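PDB 3U24: putative Lipoprotein from Shewanella oneidensis, which is a putative lipoprotein of unknown function that binds zinc and calcium ions and belongs to the DUF885 family, placed in a metallopeptidase clan. Local coordinates for residues 536-539 against 540-544; 547-550 against 551-555. All blocks are in the same frame, centred on the assembly; numbering follows the deposited sequence.

Contact 1 is the C-terminal end of helix 523-542 and contact 2 the beginning of helix 548-555, so one helix closes and, after a short connection, the next opens. Their centres are 12 Å apart, and they meet directly where Tyr538 CD2 packs against Phe551 CD1 at 3.6 Å, the two ring planes inclined at about 50°. Contact 1 lies on the surface, while contact 2 is partly buried. Both lie near Glu572, a zinc ligand in a structure of this protein though without its metal here: its side chain is about 10 Å from those of Tyr538 and Lys554. A bound zinc ion lies about 11 Å from the side chain of Lys554.

Contact 1 of 2, residues 536-539 against 540-544; sequences EEYK and QLKGK
Tyr538 and Lys542, one helical turn apart, make the main side-chain contact of this helix end. The lysine chain runs over one face of the phenol ring: CG of Lys542 stands 4.2 Å from the centroid of the Tyr538 ring, 28° off its normal, a CH-pi contact. A bend at chi2 (-57°) turns the chain along the ring toward its hydroxyl end, where Lys542 CE comes within 3.6 Å of Tyr538 OH. Lysine suits the place because its methylenes can lie on an aromatic face while NZ leads away at that end. Replacing Tyr538 with an alanine would probably deprive the Lys542 methylenes of their support and open a gap beside Phe551 and Met570.

Alongside, Glu537 and Leu541 point the same way, with Glu537 CG 3.8 Å from Leu541 CD2. The aliphatic part of the glutamate thus serves as a nonpolar surface, while its OE1 forms a salt bridge with Arg567 of helix 563-571. Lys539 NZ reaches Glu536 OE2 at 3.5 Å, a salt bridge one turn back, within 536-539.

The backbone supplies four i to i+4 hydrogen bonds. Lys542 N donates to Tyr538 O in a nearly straight bond; the last, from Gly543 N to Lys539 O, is short at 2.8 Å but more bent, at 133°. Gly543 then leaves the helix with positive phi, which a residue without a side chain adopts readily.

The helix end is thus held in two ways: by nonpolar stems packed along it and against the tyrosine ring, and by the charge of Glu537, which ties it to helix 563-571 through Arg567.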
loop_
_atom_site.group_PDB
_atom_site.type_symbol
_atom_site.label_atom_id
_atom_site.label_comp_id
_atom_site.label_asym_id
_atom_site.label_seq_id
_atom_site.Cartn_x
_atom_site.Cartn_y
_atom_site.Cartn_z
ATOM N N GLU A 536 -2.408 23.942 -8.201
ATOM C CA GLU A 536 -3.099 24.986 -8.952
ATOM C C GLU A 536 -3.460 26.145 -8.045
ATOM O O GLU A 536 -3.430 27.271 -8.469
ATOM C CB GLU A 536 -4.315 24.445 -9.682
ATOM C CG GLU A 536 -4.000 23.415 -10.783
ATOM C CD GLU A 536 -2.997 23.906 -11.847
ATOM O OE1 GLU A 536 -3.327 24.835 -12.617
ATOM O OE2 GLU A 536 -1.871 23.343 -11.918
ATOM N N GLU A 537 -3.795 25.858 -6.793
ATOM C CA GLU A 537 -4.056 26.886 -5.776
ATOM C C GLU A 537 -2.818 27.742 -5.477
ATOM O O GLU A 537 -2.902 28.943 -5.280
ATOM C CB GLU A 537 -4.542 26.208 -4.489
ATOM C CG GLU A 537 -4.658 27.142 -3.298
ATOM C CD GLU A 537 -5.133 26.448 -2.039
ATOM O OE1 GLU A 537 -4.928 25.234 -1.876
ATOM O OE2 GLU A 537 -5.710 27.135 -1.178
ATOM N N TYR A 538 -1.664 27.108 -5.460
ATOM C CA TYR A 538 -0.427 27.811 -5.218
ATOM C C TYR A 538 -0.014 28.661 -6.425
ATOM O O TYR A 538 0.525 29.761 -6.250
ATOM C CB TYR A 538 0.647 26.805 -4.907
ATOM C CG TYR A 538 1.825 27.311 -4.150
ATOM C CD1 TYR A 538 1.779 27.407 -2.784
ATOM C CD2 TYR A 538 3.022 27.595 -4.789
ATOM C CE1 TYR A 538 2.869 27.827 -2.066
ATOM C CE2 TYR A 538 4.127 28.000 -4.078
ATOM C CZ TYR A 538 4.030 28.109 -2.715
ATOM O OH TYR A 538 5.095 28.504 -1.971
ATOM N N LYS A 539 -0.249 28.154 -7.637
ATOM C CA LYS A 539 -0.059 28.952 -8.857
ATOM C C LYS A 539 -0.867 30.255 -8.789
ATOM O O LYS A 539 -0.339 31.340 -9.078
ATOM C CB LYS A 539 -0.489 28.177 -10.098
ATOM C CG LYS A 539 0.640 27.571 -10.912
ATOM C CD LYS A 539 0.164 26.315 -11.666
ATOM C CE LYS A 539 0.821 26.154 -13.035
ATOM N NZ LYS A 539 0.962 24.739 -13.445
ATOM N N GLN A 540 -2.136 30.127 -8.400
ATOM C CA GLN A 540 -3.030 31.279 -8.208
ATOM C C GLN A 540 -2.492 32.303 -7.222
ATOM O O GLN A 540 -2.588 33.495 -7.457
ATOM C CB GLN A 540 -4.401 30.833 -7.696
ATOM C CG GLN A 540 -5.412 30.502 -8.775
ATOM C CD GLN A 540 -6.286 31.680 -9.152
ATOM O OE1 GLN A 540 -6.018 32.829 -8.770
ATOM N NE2 GLN A 540 -7.355 31.398 -9.892
ATOM N N LEU A 541 -1.959 31.829 -6.108
ATOM C CA LEU A 541 -1.482 32.717 -5.055
ATOM C C LEU A 541 -0.191 33.424 -5.411
ATOM O O LEU A 541 -0.055 34.590 -5.104
ATOM C CB LEU A 541 -1.341 31.971 -3.730
ATOM C CG LEU A 541 -2.604 31.906 -2.844
ATOM C CD1 LEU A 541 -3.796 32.698 -3.391
ATOM C CD2 LEU A 541 -3.020 30.462 -2.560
ATOM N N LYS A 542 0.742 32.742 -6.062
ATOM C CA LYS A 542 2.031 33.353 -6.434
ATOM C C LYS A 542 2.020 34.046 -7.806
ATOM O O LYS A 542 2.912 34.823 -8.107
ATOM C CB LYS A 542 3.145 32.293 -6.422
ATOM C CG LYS A 542 3.341 31.593 -5.087
ATOM C CD LYS A 542 3.628 32.558 -3.930
ATOM C CE LYS A 542 3.804 31.812 -2.609
ATOM N NZ LYS A 542 3.678 32.686 -1.414
ATOM N N GLY A 543 1.043 33.729 -8.643
ATOM C CA GLY A 543 0.960 34.288 -9.996
ATOM C C GLY A 543 2.246 34.207 -10.817
ATOM O O GLY A 543 2.784 33.113 -11.041
ATOM N N LYS A 544 2.720 35.382 -11.251
ATOM C CA LYS A 544 3.950 35.562 -12.050
ATOM C C LYS A 544 5.203 35.007 -11.369
ATOM O O LYS A 544 6.155 34.645 -12.048
ATOM C CB LYS A 544 4.172 37.071 -12.355
#

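Contact 2 of 2, residues 547-550 against 551-555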
loop_
_atom_site.group_PDB
_atom_site.type_symbol
_atom_site.label_atom_id
_atom_site.label_comp_id
_atom_site.label_asym_id
_atom_site.label_seq_id
_atom_site.Cartn_x
_atom_site.Cartn_y
_atom_site.Cartn_z
ATOM N N ASP A 547 7.215 29.336 -9.269
ATOM C CA ASP A 547 8.272 28.550 -9.860
ATOM C C ASP A 547 8.003 27.044 -9.637
ATOM O O ASP A 547 8.056 26.565 -8.503
ATOM C CB ASP A 547 9.638 28.931 -9.296
ATOM C CG ASP A 547 10.751 28.115 -9.949
ATOM O OD1 ASP A 547 11.066 28.347 -11.140
ATOM O OD2 ASP A 547 11.271 27.190 -9.313
ATOM N N LEU A 548 7.748 26.313 -10.713
ATOM C CA LEU A 548 7.460 24.883 -10.593
ATOM C C LEU A 548 8.501 24.086 -9.780
ATOM O O LEU A 548 8.143 23.315 -8.866
ATOM C CB LEU A 548 7.235 24.222 -11.975
ATOM C CG LEU A 548 6.709 22.780 -11.915
ATOM C CD1 LEU A 548 5.351 22.768 -11.225
ATOM C CD2 LEU A 548 6.639 22.138 -13.304
ATOM N N LYS A 549 9.776 24.281 -10.084
ATOM C CA LYS A 549 10.836 23.553 -9.391
ATOM C C LYS A 549 10.872 23.831 -7.879
ATOM O O LYS A 549 11.031 22.903 -7.074
ATOM C CB LYS A 549 12.169 23.892 -10.031
ATOM C CG LYS A 549 13.372 23.134 -9.510
ATOM C CD LYS A 549 14.610 23.656 -10.202
ATOM C CE LYS A 549 15.747 22.668 -10.167
ATOM N NZ LYS A 549 16.850 23.213 -11.017
ATOM N N ALA A 550 10.711 25.098 -7.503
ATOM C CA ALA A 550 10.694 25.508 -6.080
ATOM C C ALA A 550 9.461 24.943 -5.417
ATOM O O ALA A 550 9.492 24.569 -4.268
ATOM C CB ALA A 550 10.714 27.062 -5.915
ATOM N N PHE A 551 8.355 24.886 -6.138
ATOM C CA PHE A 551 7.165 24.259 -5.567
ATOM C C PHE A 551 7.437 22.795 -5.216
ATOM O O PHE A 551 7.195 22.345 -4.095
ATOM C CB PHE A 551 5.964 24.384 -6.503
ATOM C CG PHE A 551 4.763 23.592 -6.040
ATOM C CD1 PHE A 551 3.938 24.088 -5.064
ATOM C CD2 PHE A 551 4.477 22.359 -6.587
ATOM C CE1 PHE A 551 2.838 23.366 -4.643
ATOM C CE2 PHE A 551 3.385 21.628 -6.172
ATOM C CZ PHE A 551 2.564 22.151 -5.199
ATOM N N HIS A 552 7.990 22.075 -6.177
ATOM C CA HIS A 552 8.267 20.655 -6.015
ATOM C C HIS A 552 9.187 20.395 -4.876
ATOM O O HIS A 552 8.927 19.513 -4.060
ATOM C CB HIS A 552 8.826 20.034 -7.301
ATOM C CG HIS A 552 7.792 19.839 -8.401
ATOM N ND1 HIS A 552 8.129 19.796 -9.714
ATOM C CD2 HIS A 552 6.397 19.682 -8.345
ATOM C CE1 HIS A 552 7.004 19.642 -10.465
ATOM N NE2 HIS A 552 5.945 19.558 -9.627
ATOM N N GLU A 553 10.282 21.138 -4.797
ATOM C CA GLU A 553 11.305 20.876 -3.779
ATOM C C GLU A 553 10.805 21.197 -2.372
ATOM O O GLU A 553 11.104 20.493 -1.401
ATOM C CB GLU A 553 12.593 21.643 -4.092
ATOM C CG GLU A 553 13.310 21.030 -5.299
ATOM C CD GLU A 553 14.463 21.849 -5.845
ATOM O OE1 GLU A 553 14.928 22.802 -5.173
ATOM O OE2 GLU A 553 14.931 21.534 -6.962
ATOM N N LYS A 554 10.010 22.238 -2.262
ATOM C CA LYS A 554 9.454 22.584 -0.969
ATOM C C LYS A 554 8.407 21.530 -0.570
ATOM O O LYS A 554 8.388 21.077 0.595
ATOM C CB LYS A 554 8.840 23.976 -1.013
ATOM C CG LYS A 554 8.226 24.431 0.303
ATOM C CD LYS A 554 9.268 24.917 1.305
ATOM C CE LYS A 554 8.624 25.742 2.422
ATOM N NZ LYS A 554 9.323 25.475 3.718
ATOM N N PHE A 555 7.561 21.130 -1.530
ATOM C CA PHE A 555 6.584 20.057 -1.278
ATOM C C PHE A 555 7.244 18.792 -0.774
ATOM O O PHE A 555 6.755 18.190 0.180
ATOM C CB PHE A 555 5.736 19.747 -2.508
ATOM C CG PHE A 555 4.664 18.731 -2.254
ATOM C CD1 PHE A 555 3.452 19.111 -1.751
ATOM C CD2 PHE A 555 4.885 17.399 -2.490
ATOM C CE1 PHE A 555 2.460 18.197 -1.505
ATOM C CE2 PHE A 555 3.892 16.460 -2.278
ATOM C CZ PHE A 555 2.693 16.868 -1.743
#
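Leu548 O lies over one face of the His552 imidazole, 3.4 Å above its plane and offset toward the rim, while the leucine side chain crosses to the far end of the ring, its CG 3.5 Å from His552 CE1. Leu548 has its CG anti to the backbone N (chi1 -171°), which carries the branch toward that end. Both ring nitrogens have outside partners: ND1 bonds to Ile339 O and NE2 to Tyr444 OH, fixing the rotation of this buried ring, which also meets Trp441 edge-to-face. Histidine suits the place because it offers a polar atom on each side of CE1 while its CE1 end packs against leucine. The Phe551 ring, buried and wholly nonpolar, meets that of Phe534, and its CB lies 3.4 Å from Leu548 O.

On another side of the helix, Lys549 and Glu553 run side by side. The contact is between methylene and carboxylate, Lys549 CG to Glu553 OE2 at 3.4 Å; the charged atoms remain apart, with Lys549 NZ bonded to Asn338 OD1 and Glu553 OE2 to Thr341 OG1.

Asp547 stands immediately before the helix, at its N-cap. Its OD2 accepts from Ala550 N at 2.8 Å, met on the anti side and 24° out of the carboxylate plane, and its O accepts from Phe551 N at 2.9 Å. An aspartate is apt here, since its short side chain can reach an otherwise unpaired first-turn N-H and its negative charge would probably suit the helix dipole. This is the classical N-cap, opening a helix whose inner side chains meet helices 435-451, 523-542 and 563-571.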